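Local coordinates for protein inositol-3-phosphate synthase (PDB 1VKO) that belongs to the inositol-3-phosphate synthase family and binds the dinucleotide NAD in a Rossmann-type domain, together with a potassium ion, at residues Gly85-Phe97 against Glu439-Leu451. Numbering follows the deposited sequence.
Sequences GGNNGSTAVGSIF and EDSLLASPLIYDL. With K (potassium ion), chain B; NAD (nicotinamide-adenine-dinucleotide), chain G.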
loop_
_atom_site.group_PDB
_atom_site.type_symbol
_atom_site.label_atom_id
_atom_site.label_comp_id
_atom_site.label_asym_id
_atom_site.label_seq_id
_atom_site.Cartn_x
_atom_site.Cartn_y
_atom_site.Cartn_z
ATOM N N GLY A 85 21.236 -28.292 -1.707
ATOM C CA GLY A 85 20.766 -28.062 -3.074
ATOM C C GLY A 85 19.555 -27.178 -3.190
ATOM O O GLY A 85 19.015 -27.021 -4.279
ATOM N N GLY A 86 19.125 -26.584 -2.077
ATOM C CA GLY A 86 17.907 -25.727 -2.066
ATOM C C GLY A 86 18.148 -24.340 -2.620
ATOM O O GLY A 86 19.220 -24.074 -3.190
ATOM N N ASN A 87 17.152 -23.454 -2.483
ATOM C CA ASN A 87 17.339 -22.060 -2.873
ATOM C C ASN A 87 18.444 -21.403 -2.062
ATOM O O ASN A 87 19.378 -20.866 -2.643
ATOM C CB ASN A 87 16.046 -21.222 -2.772
ATOM C CG ASN A 87 15.067 -21.515 -3.873
ATOM O OD1 ASN A 87 15.027 -22.626 -4.417
ATOM N ND2 ASN A 87 14.245 -20.530 -4.202
ATOM N N ASN A 88 18.318 -21.412 -0.726
ATOM C CA ASN A 88 19.352 -20.812 0.146
ATOM C C ASN A 88 20.707 -21.486 -0.063
ATOM O O ASN A 88 21.706 -20.832 -0.323
ATOM C CB ASN A 88 18.927 -20.845 1.621
ATOM C CG ASN A 88 17.633 -20.045 1.863
ATOM O OD1 ASN A 88 17.284 -19.217 1.038
ATOM N ND2 ASN A 88 16.928 -20.291 2.981
ATOM N N GLY A 89 20.733 -22.808 0.027
ATOM C CA GLY A 89 21.978 -23.538 -0.107
ATOM C C GLY A 89 22.703 -23.172 -1.389
ATOM O O GLY A 89 23.862 -22.775 -1.333
ATOM N N SER A 90 22.063 -23.320 -2.552
ATOM C CA SER A 90 22.802 -23.182 -3.821
ATOM C C SER A 90 23.219 -21.717 -4.003
ATOM O O SER A 90 24.233 -21.403 -4.617
ATOM C CB SER A 90 21.953 -23.645 -4.999
ATOM O OG SER A 90 20.759 -22.872 -5.086
ATOM N N THR A 91 22.434 -20.814 -3.434
ATOM C CA THR A 91 22.754 -19.397 -3.498
ATOM C C THR A 91 23.914 -19.026 -2.589
ATOM O O THR A 91 24.778 -18.257 -2.995
ATOM C CB THR A 91 21.505 -18.558 -3.157
ATOM O OG1 THR A 91 20.546 -18.726 -4.203
ATOM C CG2 THR A 91 21.831 -17.073 -3.188
ATOM N N ALA A 92 23.888 -19.534 -1.354
ATOM C CA ALA A 92 24.967 -19.385 -0.407
ATOM C C ALA A 92 26.278 -19.786 -1.055
ATOM O O ALA A 92 27.248 -19.048 -0.991
ATOM C CB ALA A 92 24.700 -20.228 0.827
ATOM N N VAL A 93 26.284 -20.943 -1.719
ATOM C CA VAL A 93 27.496 -21.460 -2.376
ATOM C C VAL A 93 27.833 -20.581 -3.585
ATOM O O VAL A 93 28.955 -20.117 -3.726
ATOM C CB VAL A 93 27.344 -22.960 -2.808
ATOM C CG1 VAL A 93 28.633 -23.517 -3.423
ATOM C CG2 VAL A 93 26.941 -23.820 -1.658
ATOM N N GLY A 94 26.845 -20.339 -4.436
ATOM C CA GLY A 94 27.033 -19.534 -5.636
ATOM C C GLY A 94 27.690 -18.196 -5.381
ATOM O O GLY A 94 28.669 -17.836 -6.043
ATOM N N SER A 95 27.148 -17.458 -4.414
ATOM C CA SER A 95 27.618 -16.122 -4.077
ATOM C C SER A 95 29.029 -16.053 -3.503
ATOM O O SER A 95 29.722 -15.039 -3.709
ATOM C CB SER A 95 26.647 -15.432 -3.124
ATOM O OG SER A 95 25.333 -15.427 -3.654
ATOM N N ILE A 96 29.454 -17.089 -2.775
ATOM C CA ILE A 96 30.873 -17.191 -2.323
ATOM C C ILE A 96 31.802 -17.222 -3.533
ATOM O O ILE A 96 32.727 -16.407 -3.658
ATOM C CB ILE A 96 31.061 -18.393 -1.323
ATOM C CG1 ILE A 96 30.299 -18.099 -0.016
ATOM C CG2 ILE A 96 32.459 -18.596 -0.934
ATOM C CD1 ILE A 96 30.112 -19.297 0.898
ATOM N N PHE A 97 31.526 -18.119 -4.459
ATOM C CA PHE A 97 32.322 -18.208 -5.690
ATOM C C PHE A 97 32.285 -16.894 -6.416
ATOM O O PHE A 97 33.296 -16.400 -6.880
ATOM C CB PHE A 97 31.749 -19.283 -6.606
ATOM C CG PHE A 97 32.141 -20.680 -6.213
ATOM C CD1 PHE A 97 33.471 -20.979 -5.858
ATOM C CD2 PHE A 97 31.205 -21.704 -6.223
ATOM C CE1 PHE A 97 33.828 -22.269 -5.496
ATOM C CE2 PHE A 97 31.565 -23.004 -5.882
ATOM C CZ PHE A 97 32.863 -23.290 -5.509
ATOM N N GLU A 439 13.286 -10.798 -1.497
ATOM C CA GLU A 439 13.942 -11.788 -2.341
ATOM C C GLU A 439 14.525 -12.809 -1.393
ATOM O O GLU A 439 15.699 -12.720 -1.019
ATOM C CB GLU A 439 14.992 -11.088 -3.184
ATOM C CG GLU A 439 14.436 -9.916 -3.982
ATOM C CD GLU A 439 13.339 -10.308 -4.984
ATOM O OE1 GLU A 439 13.044 -11.520 -5.148
ATOM O OE2 GLU A 439 12.758 -9.387 -5.617
ATOM N N ASP A 440 13.684 -13.748 -0.944
ATOM C CA ASP A 440 14.023 -14.549 0.245
ATOM C C ASP A 440 15.461 -15.079 0.264
ATOM O O ASP A 440 16.158 -14.944 1.269
ATOM C CB ASP A 440 13.060 -15.715 0.406
ATOM C CG ASP A 440 11.743 -15.301 1.026
ATOM O OD1 ASP A 440 11.687 -14.264 1.758
ATOM O OD2 ASP A 440 10.705 -15.959 0.813
ATOM N N SER A 441 15.887 -15.706 -0.840
ATOM C CA SER A 441 17.200 -16.356 -0.909
ATOM C C SER A 441 18.319 -15.333 -0.731
ATOM O O SER A 441 19.344 -15.618 -0.089
ATOM C CB SER A 441 17.366 -17.098 -2.241
ATOM O OG SER A 441 16.517 -18.234 -2.319
ATOM N N LEU A 442 18.098 -14.149 -1.309
ATOM C CA LEU A 442 19.024 -13.018 -1.222
ATOM C C LEU A 442 18.988 -12.394 0.185
ATOM O O LEU A 442 19.957 -11.798 0.645
ATOM C CB LEU A 442 18.734 -11.991 -2.331
ATOM C CG LEU A 442 19.014 -12.403 -3.800
ATOM C CD1 LEU A 442 18.635 -11.276 -4.769
ATOM C CD2 LEU A 442 20.474 -12.849 -4.060
ATOM N N LEU A 443 17.876 -12.555 0.879
ATOM C CA LEU A 443 17.828 -12.156 2.265
ATOM C C LEU A 443 18.502 -13.210 3.157
ATOM O O LEU A 443 19.299 -12.846 4.027
ATOM C CB LEU A 443 16.386 -11.825 2.698
ATOM C CG LEU A 443 15.864 -10.422 2.319
ATOM C CD1 LEU A 443 14.350 -10.265 2.505
ATOM C CD2 LEU A 443 16.594 -9.315 3.080
ATOM N N ALA A 444 18.218 -14.496 2.907
ATOM C CA ALA A 444 18.622 -15.634 3.775
ATOM C C ALA A 444 20.094 -16.000 3.805
ATOM O O ALA A 444 20.634 -16.225 4.899
ATOM C CB ALA A 444 17.842 -16.856 3.416
ATOM N N SER A 445 20.713 -16.121 2.610
ATOM C CA SER A 445 22.124 -16.537 2.462
ATOM C C SER A 445 23.074 -15.698 3.276
ATOM O O SER A 445 23.756 -16.242 4.102
ATOM C CB SER A 445 22.602 -16.517 0.997
ATOM O OG SER A 445 21.633 -17.063 0.136
ATOM N N PRO A 446 23.114 -14.381 3.108
ATOM C CA PRO A 446 24.021 -13.597 3.929
ATOM C C PRO A 446 23.904 -13.979 5.417
ATOM O O PRO A 446 24.924 -13.939 6.130
ATOM C CB PRO A 446 23.561 -12.144 3.705
ATOM C CG PRO A 446 22.320 -12.212 2.907
ATOM C CD PRO A 446 22.300 -13.528 2.224
ATOM N N LEU A 447 22.698 -14.376 5.863
ATOM C CA LEU A 447 22.452 -14.737 7.264
ATOM C C LEU A 447 23.052 -16.094 7.560
ATOM O O LEU A 447 23.438 -16.401 8.686
ATOM C CB LEU A 447 20.950 -14.756 7.579
ATOM C CG LEU A 447 20.189 -13.502 8.038
ATOM C CD1 LEU A 447 20.475 -12.281 7.206
ATOM C CD2 LEU A 447 18.691 -13.773 8.047
ATOM N N ILE A 448 23.117 -16.930 6.546
ATOM C CA ILE A 448 23.808 -18.166 6.705
ATOM C C ILE A 448 25.289 -17.840 6.901
ATOM O O ILE A 448 25.926 -18.441 7.759
ATOM C CB ILE A 448 23.597 -19.083 5.515
ATOM C CG1 ILE A 448 22.174 -19.673 5.547
ATOM C CG2 ILE A 448 24.665 -20.208 5.547
ATOM C CD1 ILE A 448 21.753 -20.319 4.267
ATOM N N TYR A 449 25.834 -16.870 6.152
ATOM C CA TYR A 449 27.246 -16.539 6.337
ATOM C C TYR A 449 27.442 -15.945 7.720
ATOM O O TYR A 449 28.401 -16.276 8.367
ATOM C CB TYR A 449 27.827 -15.586 5.292
ATOM C CG TYR A 449 27.613 -15.933 3.861
ATOM C CD1 TYR A 449 27.692 -17.235 3.407
ATOM C CD2 TYR A 449 27.340 -14.928 2.942
ATOM C CE1 TYR A 449 27.510 -17.536 2.051
ATOM C CE2 TYR A 449 27.158 -15.205 1.597
ATOM C CZ TYR A 449 27.246 -16.497 1.168
ATOM O OH TYR A 449 26.992 -16.756 -0.141
ATOM N N ASP A 450 26.513 -15.122 8.208
ATOM C CA ASP A 450 26.708 -14.528 9.523
ATOM C C ASP A 450 26.645 -15.536 10.654
ATOM O O ASP A 450 27.427 -15.440 11.630
ATOM C CB ASP A 450 25.705 -13.429 9.807
ATOM C CG ASP A 450 25.827 -12.237 8.853
ATOM O OD1 ASP A 450 26.974 -11.836 8.530
ATOM O OD2 ASP A 450 24.816 -11.626 8.408
ATOM N N LEU A 451 25.704 -16.481 10.575
ATOM C CA LEU A 451 25.575 -17.471 11.661
ATOM C C LEU A 451 26.876 -18.298 11.755
ATOM O O LEU A 451 27.473 -18.455 12.827
ATOM C CB LEU A 451 24.346 -18.361 11.463
ATOM C CG LEU A 451 22.955 -17.718 11.602
ATOM C CD1 LEU A 451 21.966 -18.479 10.733
ATOM C CD2 LEU A 451 22.470 -17.663 13.049
HETATM K K K B . 14.521 -18.950 0.069
HETATM P PA NAD G . 14.226 -24.990 -0.606
HETATM O O1A NAD G . 13.163 -25.939 -0.889
HETATM O O2A NAD G . 14.615 -24.329 -1.863
HETATM O O5B NAD G . 15.402 -25.793 0.092
HETATM C C5B NAD G . 15.143 -27.000 0.744
HETATM C C4B NAD G . 16.134 -28.022 0.217
HETATM O O4B NAD G . 16.367 -28.975 1.230
HETATM C C3B NAD G . 15.605 -28.775 -0.970
HETATM O O3B NAD G . 16.748 -28.992 -1.782
HETATM C C2B NAD G . 15.197 -30.126 -0.456
HETATM O O2B NAD G . 15.681 -31.047 -1.433
HETATM C C1B NAD G . 16.066 -30.266 0.789
HETATM N N9A NAD G . 15.640 -31.166 1.892
HETATM C C8A NAD G . 14.399 -31.424 2.389
HETATM N N7A NAD G . 14.520 -32.334 3.382
HETATM C C5A NAD G . 15.809 -32.683 3.548
HETATM C C6A NAD G . 16.479 -33.591 4.386
HETATM N N6A NAD G . 15.851 -34.400 5.256
HETATM N N1A NAD G . 17.838 -33.720 4.263
HETATM C C2A NAD G . 18.525 -33.005 3.324
HETATM N N3A NAD G . 17.851 -32.166 2.497
HETATM C C4A NAD G . 16.517 -31.980 2.594
HETATM O O3 NAD G . 13.796 -23.915 0.529
HETATM P PN NAD G . 14.756 -22.692 0.874
HETATM O O1N NAD G . 16.136 -23.102 0.505
HETATM O O2N NAD G . 14.177 -21.494 0.260
HETATM O O5D NAD G . 14.794 -22.601 2.492
HETATM C C5D NAD G . 15.002 -23.758 3.283
HETATM C C4D NAD G . 14.502 -23.632 4.735
HETATM O O4D NAD G . 14.926 -22.415 5.297
HETATM C C3D NAD G . 12.976 -23.670 4.878
HETATM O O3D NAD G . 12.653 -24.431 6.009
HETATM C C2D NAD G . 12.626 -22.252 5.251
HETATM O O2D NAD G . 11.487 -22.105 6.085
HETATM C C1D NAD G . 13.855 -21.843 6.015
HETATM N N1N NAD G . 13.816 -20.386 6.067
HETATM C C2N NAD G . 13.879 -19.664 4.916
HETATM C C3N NAD G . 13.811 -18.291 4.989
HETATM C C7N NAD G . 14.262 -17.556 3.784
HETATM O O7N NAD G . 14.597 -18.366 2.672
HETATM N N7N NAD G . 14.353 -16.220 3.807
HETATM C C4N NAD G . 13.697 -17.632 6.229
HETATM C C5N NAD G . 13.616 -18.383 7.380
HETATM C C6N NAD G . 13.668 -19.783 7.291
HETATM O O HOH W 1 11.927 -18.796 0.793
#
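At the NAD site of the Rossmann domain, Asn88 and Ser441 meet over a potassium ion, where the N-terminal ends of helices 87-100 and 440-458 converge. Asn88 OD1 lies 2.9 Å from the potassium and Ser441 OG more loosely at 3.2 Å; pyrophosphate oxygen O2N and carboxamide oxygen O7N of NAD, with a water, supply the other ligands. The amide of Asn88 works at both ends, because its ND2 donates to the same O7N (3.0 Å). With CG beside the backbone N (chi1 -61°), the amide is directed toward the cofactor, and the Ala444 methyl packs against OD1 and CG. The helix start grips the pyrophosphate through its backbone: Asn87 N donates to O2A and Asn88 N to O1N, both nearly straight at 166°. Asp412, outside both helices, accepts hydrogen bonds from Asn87 ND2 and Ser441 OG at its OD1, tying the two side chains together.

Farther along, the helix axes cross at -65°, 8.8 Å apart at closest approach, with small residues at the interface. Ala92 and Ser445 bring their CA atoms to 4.9 Å. Ser445 OG turns back to its own helix, donating to Ser441 O, and rests against CG2 of Thr91. Tyr449 closes the far end: its hydroxyl donates to Ala92 O over a very short 2.5 Å, the carbonyl oxygen lying at the ring edge, in plane. The same oxygen also receives a weak backbone bond from Ile96 N. CG1 and CD1 of Ile96 slide past the tyrosine at CE1, while Ser95 CB touches the hydroxyl. The glycine-rich turn leading into a helix whose N-terminus receives the dinucleotide pyrophosphate is the hallmark of the Rossmann fold, here joined by a second helix through a shared potassium ion.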